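Local coordinates for cytochrome P450 (CYP102L1) (Mycobacterium phage Adler, PDB 6N6Q), which binds haem and, as a virus-encoded member of the cytochrome P450 family, probably catalyses oxidation of a substrate not identified here, at residues A[340-345]-A[374-379]. Numbering follows the deposited sequence.
With HEM (protoporphyrin IX containing Fe), chain E.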
loop_
_atom_site.group_PDB
_atom_site.type_symbol
_atom_site.label_atom_id
_atom_site.label_comp_id
_atom_site.label_asym_id
_atom_site.label_seq_id
_atom_site.Cartn_x
_atom_site.Cartn_y
_atom_site.Cartn_z
ATOM N N ARG A 340 6.551 4.975 -9.168
ATOM C CA ARG A 340 7.711 4.449 -9.875
ATOM C C ARG A 340 8.992 4.744 -9.105
ATOM O O ARG A 340 9.735 3.828 -8.736
ATOM C CB ARG A 340 7.790 5.037 -11.287
ATOM C CG ARG A 340 8.901 4.430 -12.133
ATOM C CD ARG A 340 9.213 5.271 -13.358
ATOM N NE ARG A 340 9.773 6.570 -13.000
ATOM C CZ ARG A 340 11.057 6.779 -12.728
ATOM N NH1 ARG A 340 11.918 5.772 -12.770
ATOM N NH2 ARG A 340 11.481 7.993 -12.410
ATOM N N LEU A 341 9.259 6.026 -8.842
ATOM C CA LEU A 341 10.506 6.404 -8.187
ATOM C C LEU A 341 10.617 5.797 -6.794
ATOM O O LEU A 341 11.722 5.461 -6.350
ATOM C CB LEU A 341 10.622 7.927 -8.119
ATOM C CG LEU A 341 12.045 8.481 -8.028
ATOM C CD1 LEU A 341 12.874 7.995 -9.206
ATOM C CD2 LEU A 341 12.028 10.000 -7.976
ATOM N N TRP A 342 9.495 5.641 -6.096
ATOM C CA TRP A 342 9.484 5.041 -4.763
ATOM C C TRP A 342 8.233 4.195 -4.607
ATOM O O TRP A 342 7.214 4.656 -4.077
ATOM C CB TRP A 342 9.565 6.107 -3.670
ATOM C CG TRP A 342 10.878 6.815 -3.645
ATOM C CD1 TRP A 342 11.161 8.038 -4.179
ATOM C CD2 TRP A 342 12.099 6.337 -3.068
ATOM N NE1 TRP A 342 12.480 8.355 -3.963
ATOM C CE2 TRP A 342 13.079 7.327 -3.284
ATOM C CE3 TRP A 342 12.457 5.170 -2.387
ATOM C CZ2 TRP A 342 14.394 7.185 -2.846
ATOM C CZ3 TRP A 342 13.765 5.030 -1.951
ATOM C CH2 TRP A 342 14.717 6.033 -2.181
ATOM N N PRO A 343 8.275 2.939 -5.046
ATOM C CA PRO A 343 7.115 2.063 -4.858
ATOM C C PRO A 343 6.973 1.660 -3.403
ATOM O O PRO A 343 7.837 0.962 -2.864
ATOM C CB PRO A 343 7.420 0.860 -5.760
ATOM C CG PRO A 343 8.907 0.906 -6.017
ATOM C CD PRO A 343 9.469 2.200 -5.491
ATOM N N VAL A 344 5.894 2.113 -2.755
ATOM C CA VAL A 344 5.711 1.844 -1.333
ATOM C C VAL A 344 5.689 0.347 -1.065
ATOM O O VAL A 344 6.153 -0.110 -0.015
ATOM C CB VAL A 344 4.437 2.541 -0.815
ATOM C CG1 VAL A 344 4.608 4.050 -0.872
ATOM C CG2 VAL A 344 3.222 2.112 -1.620
ATOM N N ALA A 345 5.164 -0.439 -2.000
ATOM C CA ALA A 345 5.372 -1.879 -1.975
ATOM C C ALA A 345 6.599 -2.177 -2.828
ATOM O O ALA A 345 6.479 -2.362 -4.046
ATOM C CB ALA A 345 4.143 -2.625 -2.492
ATOM N N ASN A 374 12.581 -7.131 -7.333
ATOM C CA ASN A 374 12.911 -5.831 -6.750
ATOM C C ASN A 374 12.306 -4.748 -7.636
ATOM O O ASN A 374 12.901 -4.345 -8.639
ATOM C CB ASN A 374 14.422 -5.671 -6.616
ATOM C CG ASN A 374 14.816 -4.457 -5.793
ATOM O OD1 ASN A 374 14.066 -3.488 -5.689
ATOM N ND2 ASN A 374 16.005 -4.504 -5.205
ATOM N N LEU A 375 11.114 -4.273 -7.261
ATOM C CA LEU A 375 10.447 -3.241 -8.051
ATOM C C LEU A 375 11.189 -1.914 -7.974
ATOM O O LEU A 375 11.279 -1.192 -8.974
ATOM C CB LEU A 375 9.003 -3.063 -7.584
ATOM C CG LEU A 375 8.010 -4.171 -7.931
ATOM C CD1 LEU A 375 6.713 -3.956 -7.178
ATOM C CD2 LEU A 375 7.764 -4.205 -9.431
ATOM N N HIS A 376 11.719 -1.572 -6.797
ATOM C CA HIS A 376 12.430 -0.307 -6.647
ATOM C C HIS A 376 13.627 -0.231 -7.584
ATOM O O HIS A 376 13.909 0.827 -8.159
ATOM C CB HIS A 376 12.877 -0.116 -5.199
ATOM C CG HIS A 376 13.830 1.023 -5.012
ATOM N ND1 HIS A 376 15.136 0.844 -4.613
ATOM C CD2 HIS A 376 13.669 2.357 -5.184
ATOM C CE1 HIS A 376 15.738 2.018 -4.538
ATOM N NE2 HIS A 376 14.869 2.953 -4.879
ATOM N N ALA A 377 14.341 -1.343 -7.755
ATOM C CA ALA A 377 15.449 -1.358 -8.701
ATOM C C ALA A 377 14.943 -1.385 -10.137
ATOM O O ALA A 377 15.523 -0.739 -11.018
ATOM C CB ALA A 377 16.358 -2.554 -8.424
ATOM N N ALA A 378 13.857 -2.119 -10.388
ATOM C CA ALA A 378 13.330 -2.222 -11.745
ATOM C C ALA A 378 12.682 -0.917 -12.194
ATOM O O ALA A 378 12.773 -0.544 -13.370
ATOM C CB ALA A 378 12.332 -3.377 -11.832
ATOM N N HIS A 379 12.020 -0.210 -11.276
ATOM C CA HIS A 379 11.370 1.042 -11.644
ATOM C C HIS A 379 12.380 2.153 -11.890
ATOM O O HIS A 379 12.117 3.063 -12.682
ATOM C CB HIS A 379 10.380 1.459 -10.559
ATOM C CG HIS A 379 9.150 0.609 -10.504
ATOM N ND1 HIS A 379 8.123 0.844 -9.615
ATOM C CD2 HIS A 379 8.780 -0.473 -11.229
ATOM C CE1 HIS A 379 7.174 -0.056 -9.795
ATOM N NE2 HIS A 379 7.547 -0.867 -10.768
HETATM C CHA HEM E . -1.844 -7.001 -2.835
HETATM C CHB HEM E . 0.498 -2.792 -3.483
HETATM C CHC HEM E . -3.368 -0.382 -1.775
HETATM C CHD HEM E . -5.361 -4.613 -0.454
HETATM C C1A HEM E . -0.874 -6.084 -3.191
HETATM C C2A HEM E . 0.404 -6.365 -3.822
HETATM C C3A HEM E . 1.044 -5.208 -3.997
HETATM C C4A HEM E . 0.204 -4.141 -3.490
HETATM C CMA HEM E . 2.440 -5.044 -4.631
HETATM C CAA HEM E . 0.947 -7.754 -4.218
HETATM C CBA HEM E . 1.649 -8.363 -3.008
HETATM C CGA HEM E . 2.355 -9.640 -3.387
HETATM O O1A HEM E . 2.401 -9.975 -4.599
HETATM O O2A HEM E . 2.877 -10.325 -2.470
HETATM C C1B HEM E . -0.365 -1.770 -3.134
HETATM C C2B HEM E . -0.133 -0.354 -3.338
HETATM C C3B HEM E . -1.202 0.318 -2.866
HETATM C C4B HEM E . -2.141 -0.660 -2.348
HETATM C CMB HEM E . 1.150 0.206 -3.996
HETATM C CAB HEM E . -1.483 1.844 -2.829
HETATM C CBB HEM E . -0.644 2.794 -3.261
HETATM C C1C HEM E . -4.271 -1.306 -1.289
HETATM C C2C HEM E . -5.591 -1.031 -0.758
HETATM C C3C HEM E . -6.151 -2.184 -0.389
HETATM C C4C HEM E . -5.203 -3.255 -0.673
HETATM C CMC HEM E . -6.253 0.358 -0.628
HETATM C CAC HEM E . -7.568 -2.277 0.227
HETATM C CBC HEM E . -8.140 -3.437 0.565
HETATM C C1D HEM E . -4.595 -5.632 -0.988
HETATM C C2D HEM E . -4.847 -7.057 -0.862
HETATM C C3D HEM E . -3.882 -7.712 -1.517
HETATM C C4D HEM E . -2.975 -6.734 -2.087
HETATM C CMD HEM E . -6.026 -7.703 -0.100
HETATM C CAD HEM E . -3.751 -9.247 -1.649
HETATM C CBD HEM E . -4.607 -9.746 -2.809
HETATM C CGD HEM E . -4.408 -11.230 -3.000
HETATM O O1D HEM E . -5.365 -11.911 -3.453
HETATM O O2D HEM E . -3.296 -11.736 -2.695
HETATM N NA HEM E . -0.954 -4.716 -3.004
HETATM N NB HEM E . -1.597 -1.917 -2.529
HETATM N NC HEM E . -4.074 -2.672 -1.219
HETATM N ND HEM E . -3.445 -5.478 -1.742
HETATM FE FE HEM E . -2.455 -3.688 -1.994
#
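R340 and H379 meet where the end of helix 329-341 passes the short helix 375-379. R340 NH1 donates to the backbone carbonyl H379 O at 2.7 Å. The bond is bent, 138° at the hydrogen, with the acceptor near the guanidinium plane. R340 CG stands anti to the backbone N (chi1 -174°), which sets it 3.7 Å from H379 CB. The H379 ring turns an edge to R340 O. P343 fills the middle of the contact. Its CG lies 3.7 Å from H379 ND1 and 3.8 Å from H376 CA. Farther along, H376 NE2 sits over one face of W342, 3.8 Å from CZ3. These rings are near parallel, 21° apart, but slid so far that they barely overlap. L375 CD1 touches A345 O at 3.5 Å.

Outer partners fix these groups. R340 NH2 forms a salt bridge with E337 and bonds to A388 O, while W384 gives a cation-pi contact. E337 and R340 match the ExxR motif of the P450 K helix. H376 ND1 bonds to T40 OG1, and H379 NE2 to K410 N. Within 374-379, N374 OD1 accepts from A377 N and caps the helix.

Beyond P343 the chain reaches the haem. V344 CG2 lies 3.7 Å from haem CMB, and A345 CB lies 3.7 Å from haem CMA. The contact thus joins the end of the K helix and the loop after it to helix 375-379, which follows strand 370-374. R340 links the two chain parts, and its buried positive charge is probably balanced in part by E337.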